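PDB 1TC5: probable eukaryotic D-amino acid tRNA deacylase, LMAJ005534AAA from Leishmania major, which probably hydrolyses D-tyrosyl-tRNA(Tyr) to D-tyrosine and free tRNA, acting as a homodimeric, highly divergent member of the DTD family of D-aminoacyl-tRNA deacylases. Local coordinates for residues A34-M39 with F71-P76. Residues are numbered along the deposited sequence; the frame is centred on the assembly and turned at random.
Sequences AGRGVM and FTHFSP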
loop_
_atom_site.group_PDB
_atom_site.type_symbol
_atom_site.label_atom_id
_atom_site.label_comp_id
_atom_site.label_asym_id
_atom_site.label_seq_id
_atom_site.Cartn_x
_atom_site.Cartn_y
_atom_site.Cartn_z
ATOM N N ALA A 34 -8.481 8.408 10.960
ATOM C CA ALA A 34 -9.265 7.189 11.096
ATOM C C ALA A 34 -8.634 6.236 12.105
ATOM O O ALA A 34 -7.412 6.211 12.283
ATOM C CB ALA A 34 -9.396 6.487 9.739
ATOM N N GLY A 35 -9.487 5.439 12.754
ATOM C CA GLY A 35 -9.017 4.350 13.597
ATOM C C GLY A 35 -9.000 3.029 12.850
ATOM O O GLY A 35 -8.736 2.974 11.644
ATOM N N ARG A 36 -9.302 1.957 13.577
ATOM C CA ARG A 36 -9.165 0.626 13.038
ATOM C C ARG A 36 -10.173 0.372 11.934
ATOM O O ARG A 36 -11.342 0.739 12.029
ATOM C CB ARG A 36 -9.321 -0.437 14.106
ATOM C CG ARG A 36 -8.978 -1.845 13.591
ATOM C CD ARG A 36 -8.649 -2.807 14.701
ATOM N NE ARG A 36 -9.866 -3.263 15.334
ATOM C CZ ARG A 36 -10.200 -3.132 16.622
ATOM N NH1 ARG A 36 -9.428 -2.530 17.516
ATOM N NH2 ARG A 36 -11.346 -3.631 17.015
ATOM N N GLY A 37 -9.696 -0.272 10.889
ATOM C CA GLY A 37 -10.555 -0.628 9.770
ATOM C C GLY A 37 -9.736 -0.950 8.544
ATOM O O GLY A 37 -8.771 -1.712 8.632
ATOM N N VAL A 38 -10.123 -0.386 7.412
ATOM C CA VAL A 38 -9.446 -0.639 6.139
ATOM C C VAL A 38 -9.072 0.656 5.413
ATOM O O VAL A 38 -9.890 1.585 5.306
ATOM C CB VAL A 38 -10.333 -1.498 5.239
ATOM C CG1 VAL A 38 -9.717 -1.647 3.838
ATOM C CG2 VAL A 38 -10.597 -2.860 5.895
ATOM N N MET A 39 -7.828 0.717 4.942
ATOM C CA MET A 39 -7.360 1.778 4.055
ATOM C C MET A 39 -7.424 1.297 2.607
ATOM O O MET A 39 -6.827 0.267 2.244
ATOM C CB MET A 39 -5.944 2.217 4.395
ATOM C CG MET A 39 -5.463 3.402 3.540
ATOM S SD MET A 39 -3.974 4.202 4.083
ATOM C CE MET A 39 -2.795 2.893 3.637
ATOM N N PHE A 71 -10.394 -9.380 5.883
ATOM C CA PHE A 71 -9.464 -9.095 6.982
ATOM C C PHE A 71 -9.802 -9.783 8.318
ATOM O O PHE A 71 -10.963 -10.025 8.640
ATOM C CB PHE A 71 -9.308 -7.579 7.194
ATOM C CG PHE A 71 -8.751 -6.865 5.979
ATOM C CD1 PHE A 71 -7.431 -7.006 5.629
ATOM C CD2 PHE A 71 -9.579 -6.102 5.158
ATOM C CE1 PHE A 71 -6.918 -6.400 4.455
ATOM C CE2 PHE A 71 -9.087 -5.475 4.021
ATOM C CZ PHE A 71 -7.752 -5.639 3.656
ATOM N N THR A 72 -8.750 -10.043 9.095
ATOM C CA THR A 72 -8.792 -10.845 10.321
ATOM C C THR A 72 -8.536 -10.019 11.582
ATOM O O THR A 72 -8.514 -10.557 12.690
ATOM C CB THR A 72 -7.714 -11.970 10.254
ATOM O OG1 THR A 72 -6.431 -11.394 9.994
ATOM C CG2 THR A 72 -7.958 -12.929 9.050
ATOM N N HIS A 73 -8.390 -8.706 11.428
ATOM C CA HIS A 73 -7.980 -7.846 12.540
ATOM C C HIS A 73 -9.102 -7.014 13.181
ATOM O O HIS A 73 -8.878 -6.281 14.131
ATOM C CB HIS A 73 -6.916 -6.921 11.986
ATOM C CG HIS A 73 -7.465 -5.750 11.224
ATOM N ND1 HIS A 73 -7.030 -5.414 9.973
ATOM C CD2 HIS A 73 -8.404 -4.830 11.543
ATOM C CE1 HIS A 73 -7.641 -4.316 9.571
ATOM N NE2 HIS A 73 -8.467 -3.934 10.511
ATOM N N PHE A 74 -10.308 -7.090 12.652
ATOM C CA PHE A 74 -11.410 -6.232 13.136
ATOM C C PHE A 74 -11.854 -6.502 14.574
ATOM O O PHE A 74 -12.247 -5.571 15.304
ATOM C CB PHE A 74 -12.652 -6.355 12.246
ATOM C CG PHE A 74 -12.453 -5.942 10.816
ATOM C CD1 PHE A 74 -11.442 -5.066 10.431
ATOM C CD2 PHE A 74 -13.318 -6.416 9.843
ATOM C CE1 PHE A 74 -11.318 -4.696 9.135
ATOM C CE2 PHE A 74 -13.178 -6.047 8.543
ATOM C CZ PHE A 74 -12.187 -5.201 8.184
ATOM N N SER A 75 -11.795 -7.774 14.966
ATOM C CA SER A 75 -12.392 -8.254 16.206
ATOM C C SER A 75 -11.388 -8.990 17.105
ATOM O O SER A 75 -11.460 -10.226 17.263
ATOM C CB SER A 75 -13.534 -9.216 15.849
ATOM O OG SER A 75 -14.430 -8.620 14.931
ATOM N N PRO A 76 -10.483 -8.243 17.735
ATOM C CA PRO A 76 -9.448 -8.851 18.587
ATOM C C PRO A 76 -10.010 -9.683 19.754
ATOM O O PRO A 76 -9.345 -10.581 20.248
ATOM C CB PRO A 76 -8.621 -7.639 19.072
ATOM C CG PRO A 76 -9.467 -6.428 18.831
ATOM C CD PRO A 76 -10.389 -6.771 17.697
#
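Val-38 meets Phe-71 and Phe-74 where the start of strand 37-45, the middle strand of the five-stranded mixed sheet of this DTD-family fold, is covered by the loop that follows helix 55-67. The buried end of the contact is apolar. CG2 of Val-38, anti to its own carbonyl carbon, touches both phenylalanines, 3.5 Å from Phe-71 CD2 and 3.6 Å from Phe-74 CZ. It approaches the Phe-71 ring obliquely, the two side chains crossing at about a right angle, but sits at the edge of the Phe-74 ring, close to its plane. Phe-71 also meets the ring of His-190 at about 90° and rests on Leu-15 of the neighbouring strand 10-18. At Gly-37 the backbone itself faces the loop: its carbonyl O lies at the edge of the His-73 imidazole, 2.9 Å from NE2, and also near the edge of Phe-74. The backbone angles of Gly-37 would press a CB against the preceding carbonyl O, which favours glycine here.

Toward solvent the packing gives way to a polar reach by the partly exposed Arg-36. Arg-36 CG, anti to the backbone N (chi1 -172°), passes 3.7 Å from His-73 CD2; the two side chains run past each other in opposite directions, with guanidinium and imidazole planes nearly perpendicular. The chain then bends at chi3. Exposed Pro-76 meets the arginine tip to tip, its CG lying over one guanidinium face, offset toward the rim. Two N-H groups converge on one loop carbonyl: Arg-36 NE bonds weakly to Phe-74 O at 3.3 Å, whereas Arg-36 NH2 reaches Phe-74 O at 2.7 Å, from above the carbonyl plane with an N-H...O angle of 148°.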